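PDB 5TZB: D-aminopeptidase from Burkholderia sp. LK4, which probably cleaves N-terminal residues, including beta-amino acids, from short peptides and amides as a beta-aminopeptidase of the Ntn-hydrolase type. Local coordinates for residues H51-T65 with A179-C191. Residues are numbered along the deposited sequence; the frame is centred on the assembly and turned at random.
Sequences HCTLNEENGDASIRT and AEGGVGGGTGMIC
Thr-53 OG1 takes the backbone N-H of Gly-184 at 2.8 Å, and the bond is practically straight, 179° at the hydrogen. Its chi1 of -57° sets this hydroxyl beside its own backbone N and swings CG2 the other way, where the methyl meets Thr-187 OG1 at 3.3 Å. Thr-187 in turn gives its hydroxyl hydrogen to Gly-184 O, a bond that spans a short turn of the glycine-rich loop, while its CG2 rests 3.8 Å from Leu-54 O. One strand over, Gly-188 CA makes a CA-H...O contact of 3.3 Å with Arg-64 O.

At the other end of the contact the His-51 ring is held on three counts. NE2 donates to Ala-179 O across 2.9 Å, a bent bond (146°) whose acceptor lies somewhat out of the ring plane. Val-183 CG2 sits over one face in a CH-pi contact, 3.7 Å from the ring centroid, and ND1 pairs with Thr-68, whose OG1 also takes the N-H of Gly-185. Gly-184, with positive phi, packs its CA against His-51 CB at 3.8 Å. The same CA also points a hydrogen at Cys-52 O, 3.4 Å away.

Segment 51-65 is a beta hairpin, strands 48-56 and 63-71 joined by a turn, and strand 48-56 borders its sheet within the chain. The run 179-191 has an inverse gamma turn at Gly-182 and a type I turn from Gly-186 to Met-189. Both cross-segment hydrogen bonds join a hairpin side chain to its backbone, with close packing around them: a glycine-rich loop docked on a sheet-edge hairpin within the S58 peptidase fold.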
ATOM      1  N   HIS C  51      20.323 -25.686  -4.926  1.00 23.39           N
ATOM      2  CA  HIS C  51      21.065 -25.131  -3.800  1.00 24.09           C
ATOM      3  C   HIS C  51      22.553 -25.051  -4.148  1.00 25.98           C
ATOM      4  O   HIS C  51      23.056 -25.849  -4.943  1.00 27.96           O
ATOM      5  CB  HIS C  51      20.920 -25.978  -2.523  1.00 24.15           C
ATOM      6  CG  HIS C  51      19.524 -26.086  -1.986  1.00 23.28           C
ATOM      7  ND1 HIS C  51      18.744 -24.987  -1.691  1.00 22.05           N
ATOM      8  CD2 HIS C  51      18.803 -27.168  -1.603  1.00 22.83           C
ATOM      9  CE1 HIS C  51      17.584 -25.389  -1.202  1.00 21.45           C
ATOM     10  NE2 HIS C  51      17.598 -26.708  -1.130  1.00 21.93           N
ATOM     11  N   CYS C  52      23.244 -24.077  -3.569  1.00 25.38           N
ATOM     12  CA  CYS C  52      24.703 -24.120  -3.467  1.00 26.71           C
ATOM     13  C   CYS C  52      25.057 -23.863  -2.012  1.00 27.72           C
ATOM     14  O   CYS C  52      24.724 -22.817  -1.462  1.00 26.27           O
ATOM     15  CB  CYS C  52      25.389 -23.109  -4.382  1.00 27.66           C
ATOM     16  SG  CYS C  52      27.192 -23.091  -4.173  1.00 33.68           S
ATOM     17  N   THR C  53      25.691 -24.846  -1.383  1.00 30.37           N
ATOM     18  CA  THR C  53      25.957 -24.820   0.051  1.00 31.89           C
ATOM     19  C   THR C  53      27.432 -24.565   0.350  1.00 33.84           C
ATOM     20  O   THR C  53      28.303 -25.250  -0.187  1.00 34.29           O
ATOM     21  CB  THR C  53      25.511 -26.144   0.704  1.00 31.59           C
ATOM     22  OG1 THR C  53      24.118 -26.341   0.431  1.00 30.96           O
ATOM     23  CG2 THR C  53      25.741 -26.127   2.225  1.00 30.68           C
ATOM     24  N   LEU C  54      27.708 -23.546   1.161  1.00 34.84           N
ATOM     25  CA  LEU C  54      29.077 -23.218   1.550  1.00 36.16           C
ATOM     26  C   LEU C  54      29.320 -23.551   3.008  1.00 38.08           C
ATOM     27  O   LEU C  54      28.695 -22.977   3.898  1.00 37.74           O
ATOM     28  CB  LEU C  54      29.366 -21.739   1.314  1.00 35.55           C
ATOM     29  CG  LEU C  54      29.175 -21.282  -0.130  1.00 35.34           C
ATOM     30  CD1 LEU C  54      29.520 -19.805  -0.267  1.00 35.34           C
ATOM     31  CD2 LEU C  54      29.998 -22.159  -1.087  1.00 35.41           C
ATOM     32  N   ASN C  55      30.232 -24.473   3.265  1.00 40.94           N
ATOM     33  CA  ASN C  55      30.576 -24.786   4.633  1.00 43.31           C
ATOM     34  C   ASN C  55      32.096 -24.942   4.691  1.00 45.85           C
ATOM     35  O   ASN C  55      32.659 -25.874   4.110  1.00 45.78           O
ATOM     36  CB  ASN C  55      29.837 -26.049   5.087  1.00 44.72           C
ATOM     37  CG  ASN C  55      30.225 -26.505   6.488  1.00 47.16           C
ATOM     38  OD1 ASN C  55      31.174 -25.997   7.100  1.00 48.45           O
ATOM     39  ND2 ASN C  55      29.490 -27.483   6.999  1.00 47.70           N
ATOM     40  N   GLU C  56      32.754 -24.034   5.407  1.00 47.98           N
ATOM     41  CA  GLU C  56      34.205 -24.042   5.506  1.00 50.74           C
ATOM     42  C   GLU C  56      34.594 -23.530   6.879  1.00 50.39           C
ATOM     43  O   GLU C  56      34.230 -22.417   7.257  1.00 49.30           O
ATOM     44  CB  GLU C  56      34.837 -23.173   4.410  1.00 53.32           C
ATOM     45  CG  GLU C  56      34.711 -23.746   3.008  1.00 56.06           C
ATOM     46  CD  GLU C  56      35.863 -24.650   2.624  1.00 59.60           C
ATOM     47  OE1 GLU C  56      37.005 -24.380   3.059  1.00 61.41           O
ATOM     48  OE2 GLU C  56      35.622 -25.632   1.884  1.00 60.42           O
ATOM     49  N   GLU C  57      35.341 -24.347   7.615  1.00 51.30           N
ATOM     50  CA  GLU C  57      35.765 -23.995   8.964  1.00 51.56           C
ATOM     51  C   GLU C  57      36.970 -23.067   8.897  1.00 49.72           C
ATOM     52  O   GLU C  57      37.990 -23.422   8.312  1.00 50.35           O
ATOM     53  CB  GLU C  57      36.108 -25.266   9.750  1.00 55.24           C
ATOM     54  CG  GLU C  57      36.680 -25.030  11.139  1.00 58.34           C
ATOM     55  CD  GLU C  57      35.617 -24.670  12.152  1.00 60.01           C
ATOM     56  OE1 GLU C  57      34.416 -24.843  11.842  1.00 59.74           O
ATOM     57  OE2 GLU C  57      35.985 -24.211  13.257  1.00 61.63           O
ATOM     58  N   ASN C  58      36.867 -21.889   9.512  1.00 47.97           N
ATOM     59  CA  ASN C  58      37.998 -20.966   9.539  1.00 47.74           C
ATOM     60  C   ASN C  58      37.856 -19.868  10.599  1.00 47.87           C
ATOM     61  O   ASN C  58      37.853 -18.680  10.276  1.00 47.00           O
ATOM     62  CB  ASN C  58      38.167 -20.331   8.154  1.00 46.77           C
ATOM     63  CG  ASN C  58      39.504 -19.643   7.978  1.00 46.53           C
ATOM     64  OD1 ASN C  58      40.492 -20.010   8.610  1.00 47.41           O
ATOM     65  ND2 ASN C  58      39.537 -18.627   7.125  1.00 45.52           N
ATOM     66  N   GLY C  59      37.825 -20.269  11.865  1.00 49.58           N
ATOM     67  CA  GLY C  59      37.637 -19.348  12.976  1.00 50.93           C
ATOM     68  C   GLY C  59      36.507 -18.331  12.866  1.00 50.60           C
ATOM     69  O   GLY C  59      35.343 -18.698  12.696  1.00 50.62           O
ATOM     70  N   ASP C  60      36.836 -17.045  12.925  1.00 49.71           N
ATOM     71  CA  ASP C  60      35.795 -16.024  12.908  1.00 49.99           C
ATOM     72  C   ASP C  60      35.541 -15.648  11.454  1.00 48.60           C
ATOM     73  O   ASP C  60      34.705 -14.801  11.133  1.00 47.95           O
ATOM     74  CB  ASP C  60      36.243 -14.823  13.757  1.00 51.98           C
ATOM     75  CG  ASP C  60      35.165 -13.755  13.928  1.00 53.37           C
ATOM     76  OD1 ASP C  60      34.653 -13.623  15.064  1.00 54.37           O
ATOM     77  OD2 ASP C  60      34.866 -13.003  12.972  1.00 53.95           O
ATOM     78  N   ALA C  61      36.165 -16.412  10.565  1.00 46.66           N
ATOM     79  CA  ALA C  61      35.993 -16.217   9.136  1.00 45.25           C
ATOM     80  C   ALA C  61      35.351 -17.456   8.532  1.00 43.17           C
ATOM     81  O   ALA C  61      35.415 -17.674   7.325  1.00 42.17           O
ATOM     82  CB  ALA C  61      37.332 -15.925   8.472  1.00 46.52           C
ATOM     83  N   SER C  62      34.739 -18.267   9.396  1.00 41.56           N
ATOM     84  CA  SER C  62      34.031 -19.469   8.967  1.00 39.16           C
ATOM     85  C   SER C  62      32.866 -19.103   8.051  1.00 36.02           C
ATOM     86  O   SER C  62      32.198 -18.084   8.240  1.00 34.40           O
ATOM     87  CB  SER C  62      33.527 -20.277  10.168  1.00 38.25           C
ATOM     88  OG  SER C  62      34.607 -20.823  10.902  1.00 39.64           O
ATOM     89  N   ILE C  63      32.637 -19.946   7.056  1.00 35.20           N
ATOM     90  CA  ILE C  63      31.583 -19.726   6.085  1.00 34.10           C
ATOM     91  C   ILE C  63      30.456 -20.718   6.331  1.00 34.62           C
ATOM     92  O   ILE C  63      30.674 -21.931   6.277  1.00 35.93           O
ATOM     93  CB  ILE C  63      32.099 -19.870   4.655  1.00 33.88           C
ATOM     94  CG1 ILE C  63      33.306 -18.956   4.436  1.00 34.67           C
ATOM     95  CG2 ILE C  63      31.000 -19.540   3.664  1.00 33.03           C
ATOM     96  CD1 ILE C  63      33.997 -19.161   3.084  1.00 34.44           C
ATOM     97  N   ARG C  64      29.267 -20.213   6.644  1.00 34.09           N
ATOM     98  CA  ARG C  64      28.096 -21.075   6.774  1.00 34.54           C
ATOM     99  C   ARG C  64      26.948 -20.373   6.079  1.00 31.87           C
ATOM    100  O   ARG C  64      26.095 -19.773   6.726  1.00 30.78           O
ATOM    101  CB  ARG C  64      27.758 -21.336   8.250  1.00 37.66           C
ATOM    102  CG  ARG C  64      28.860 -22.081   8.981  1.00 42.03           C
ATOM    103  CD  ARG C  64      29.060 -23.501   8.465  1.00 45.91           C
ATOM    104  NE  ARG C  64      30.156 -24.164   9.172  1.00 49.94           N
ATOM    105  CZ  ARG C  64      30.022 -24.807  10.325  1.00 52.44           C
ATOM    106  NH1 ARG C  64      28.825 -24.889  10.888  1.00 52.81           N
ATOM    107  NH2 ARG C  64      31.072 -25.378  10.907  1.00 53.70           N
ATOM    108  N   THR C  65      26.933 -20.450   4.753  1.00 30.06           N
ATOM    109  CA  THR C  65      25.978 -19.689   3.971  1.00 29.03           C
ATOM    110  C   THR C  65      25.824 -20.307   2.589  1.00 28.01           C
ATOM    111  O   THR C  65      26.287 -21.418   2.347  1.00 28.61           O
ATOM    112  CB  THR C  65      26.416 -18.201   3.839  1.00 20.64           C
ATOM    113  OG1 THR C  65      25.345 -17.423   3.301  1.00 19.80           O
ATOM    114  CG2 THR C  65      27.645 -18.063   2.953  1.00 26.13           C
ATOM    115  N   ALA C 179      16.118 -30.651  -1.156  1.00 23.84           N
ATOM    116  CA  ALA C 179      16.821 -30.789   0.113  1.00 24.09           C
ATOM    117  C   ALA C 179      16.428 -29.681   1.088  1.00 23.60           C
ATOM    118  O   ALA C 179      16.234 -28.527   0.694  1.00 22.59           O
ATOM    119  CB  ALA C 179      18.340 -30.798  -0.109  1.00 24.40           C
ATOM    120  N   GLU C 180      16.303 -30.038   2.363  1.00 23.60           N
ATOM    121  CA  GLU C 180      15.849 -29.089   3.376  1.00 23.08           C
ATOM    122  C   GLU C 180      16.871 -28.873   4.496  1.00 23.10           C
ATOM    123  O   GLU C 180      17.918 -29.520   4.541  1.00 23.04           O
ATOM    124  CB  GLU C 180      14.506 -29.546   3.965  1.00 22.28           C
ATOM    125  CG  GLU C 180      13.382 -29.621   2.939  1.00 22.45           C
ATOM    126  CD  GLU C 180      12.093 -30.173   3.525  1.00 23.32           C
ATOM    127  OE1 GLU C 180      12.107 -31.293   4.102  1.00 23.46           O
ATOM    128  OE2 GLU C 180      11.063 -29.479   3.423  1.00 23.20           O
ATOM    129  N   GLY C 181      16.577 -27.925   5.378  1.00 23.20           N
ATOM    130  CA  GLY C 181      17.433 -27.659   6.522  1.00 23.69           C
ATOM    131  C   GLY C 181      18.577 -26.712   6.192  1.00 23.99           C
ATOM    132  O   GLY C 181      18.410 -25.747   5.427  1.00 23.63           O
ATOM    133  N   GLY C 182      19.752 -27.023   6.729  1.00 25.01           N
ATOM    134  CA  GLY C 182      20.935 -26.191   6.566  1.00 26.03           C
ATOM    135  C   GLY C 182      21.638 -26.341   5.231  1.00 26.84           C
ATOM    136  O   GLY C 182      22.801 -26.741   5.184  1.00 28.44           O
ATOM    137  N   VAL C 183      20.936 -25.996   4.154  1.00 25.12           N
ATOM    138  CA  VAL C 183      21.476 -26.075   2.803  1.00 25.38           C
ATOM    139  C   VAL C 183      21.221 -24.797   2.023  1.00 24.83           C
ATOM    140  O   VAL C 183      20.312 -24.031   2.357  1.00 23.96           O
ATOM    141  CB  VAL C 183      20.853 -27.249   2.008  1.00 25.80           C
ATOM    142  CG1 VAL C 183      21.233 -28.588   2.623  1.00 27.06           C
ATOM    143  CG2 VAL C 183      19.348 -27.098   1.954  1.00 24.86           C
ATOM    144  N   GLY C 184      22.022 -24.566   0.985  1.00 25.13           N
ATOM    145  CA  GLY C 184      21.816 -23.413   0.118  1.00 24.39           C
ATOM    146  C   GLY C 184      21.752 -22.139   0.927  1.00 23.93           C
ATOM    147  O   GLY C 184      22.605 -21.895   1.782  1.00 24.52           O
ATOM    148  N   GLY C 185      20.702 -21.356   0.711  1.00 22.46           N
ATOM    149  CA  GLY C 185      20.547 -20.123   1.450  1.00 21.53           C
ATOM    150  C   GLY C 185      20.259 -20.351   2.929  1.00 20.92           C
ATOM    151  O   GLY C 185      20.473 -19.462   3.747  1.00 19.92           O
ATOM    152  N   GLY C 186      19.785 -21.542   3.288  1.00 20.50           N
ATOM    153  CA  GLY C 186      19.422 -21.797   4.674  1.00 20.60           C
ATOM    154  C   GLY C 186      20.540 -22.362   5.534  1.00 21.01           C
ATOM    155  O   GLY C 186      20.349 -22.625   6.723  1.00 21.09           O
ATOM    156  N   THR C 187      21.719 -22.497   4.941  1.00 19.73           N
ATOM    157  CA  THR C 187      22.848 -23.168   5.579  1.00 23.17           C
ATOM    158  C   THR C 187      23.152 -22.679   6.998  1.00 24.77           C
ATOM    159  O   THR C 187      23.291 -23.492   7.912  1.00 26.15           O
ATOM    160  CB  THR C 187      24.111 -23.042   4.702  1.00 21.06           C
ATOM    161  OG1 THR C 187      23.876 -23.711   3.453  1.00 26.12           O
ATOM    162  CG2 THR C 187      25.309 -23.686   5.376  1.00 22.00           C
ATOM    163  N   GLY C 188      23.231 -21.370   7.203  1.00 23.88           N
ATOM    164  CA  GLY C 188      23.589 -20.871   8.518  1.00 23.81           C
ATOM    165  C   GLY C 188      22.447 -20.304   9.339  1.00 22.91           C
ATOM    166  O   GLY C 188      22.680 -19.564  10.297  1.00 23.39           O
ATOM    167  N   MET C 189      21.215 -20.680   9.002  1.00 21.66           N
ATOM    168  CA  MET C 189      20.044 -20.082   9.629  1.00 20.56           C
ATOM    169  C   MET C 189      19.570 -20.795  10.902  1.00 21.44           C
ATOM    170  O   MET C 189      19.851 -21.974  11.139  1.00 22.19           O
ATOM    171  CB  MET C 189      18.902 -20.011   8.611  1.00 21.07           C
ATOM    172  CG  MET C 189      19.265 -19.194   7.371  1.00 19.97           C
ATOM    173  SD  MET C 189      19.884 -17.551   7.817  1.00 24.49           S
ATOM    174  CE  MET C 189      20.577 -17.010   6.252  1.00 24.83           C
ATOM    175  N   ILE C 190      18.849 -20.039  11.715  1.00 21.74           N
ATOM    176  CA  ILE C 190      18.397 -20.460  13.033  1.00 21.92           C
ATOM    177  C   ILE C 190      16.916 -20.124  13.190  1.00 19.65           C
ATOM    178  O   ILE C 190      16.504 -18.998  12.922  1.00 18.76           O
ATOM    179  CB  ILE C 190      19.223 -19.765  14.127  1.00 21.91           C
ATOM    180  CG1 ILE C 190      20.689 -20.203  14.035  1.00 23.75           C
ATOM    181  CG2 ILE C 190      18.634 -20.022  15.504  1.00 19.40           C
ATOM    182  CD1 ILE C 190      21.634 -19.424  14.951  1.00 23.05           C
ATOM    183  N   CYS C 191      16.117 -21.100  13.603  1.00 19.55           N
ATOM    184  CA  CYS C 191      14.671 -20.916  13.707  1.00 19.01           C
ATOM    185  C   CYS C 191      14.150 -21.416  15.053  1.00 20.23           C
ATOM    186  O   CYS C 191      14.449 -22.534  15.475  1.00 21.32           O
ATOM    187  CB  CYS C 191      13.961 -21.624  12.552  1.00 18.00           C
ATOM    188  SG  CYS C 191      12.160 -21.439  12.542  1.00 21.68           S
TER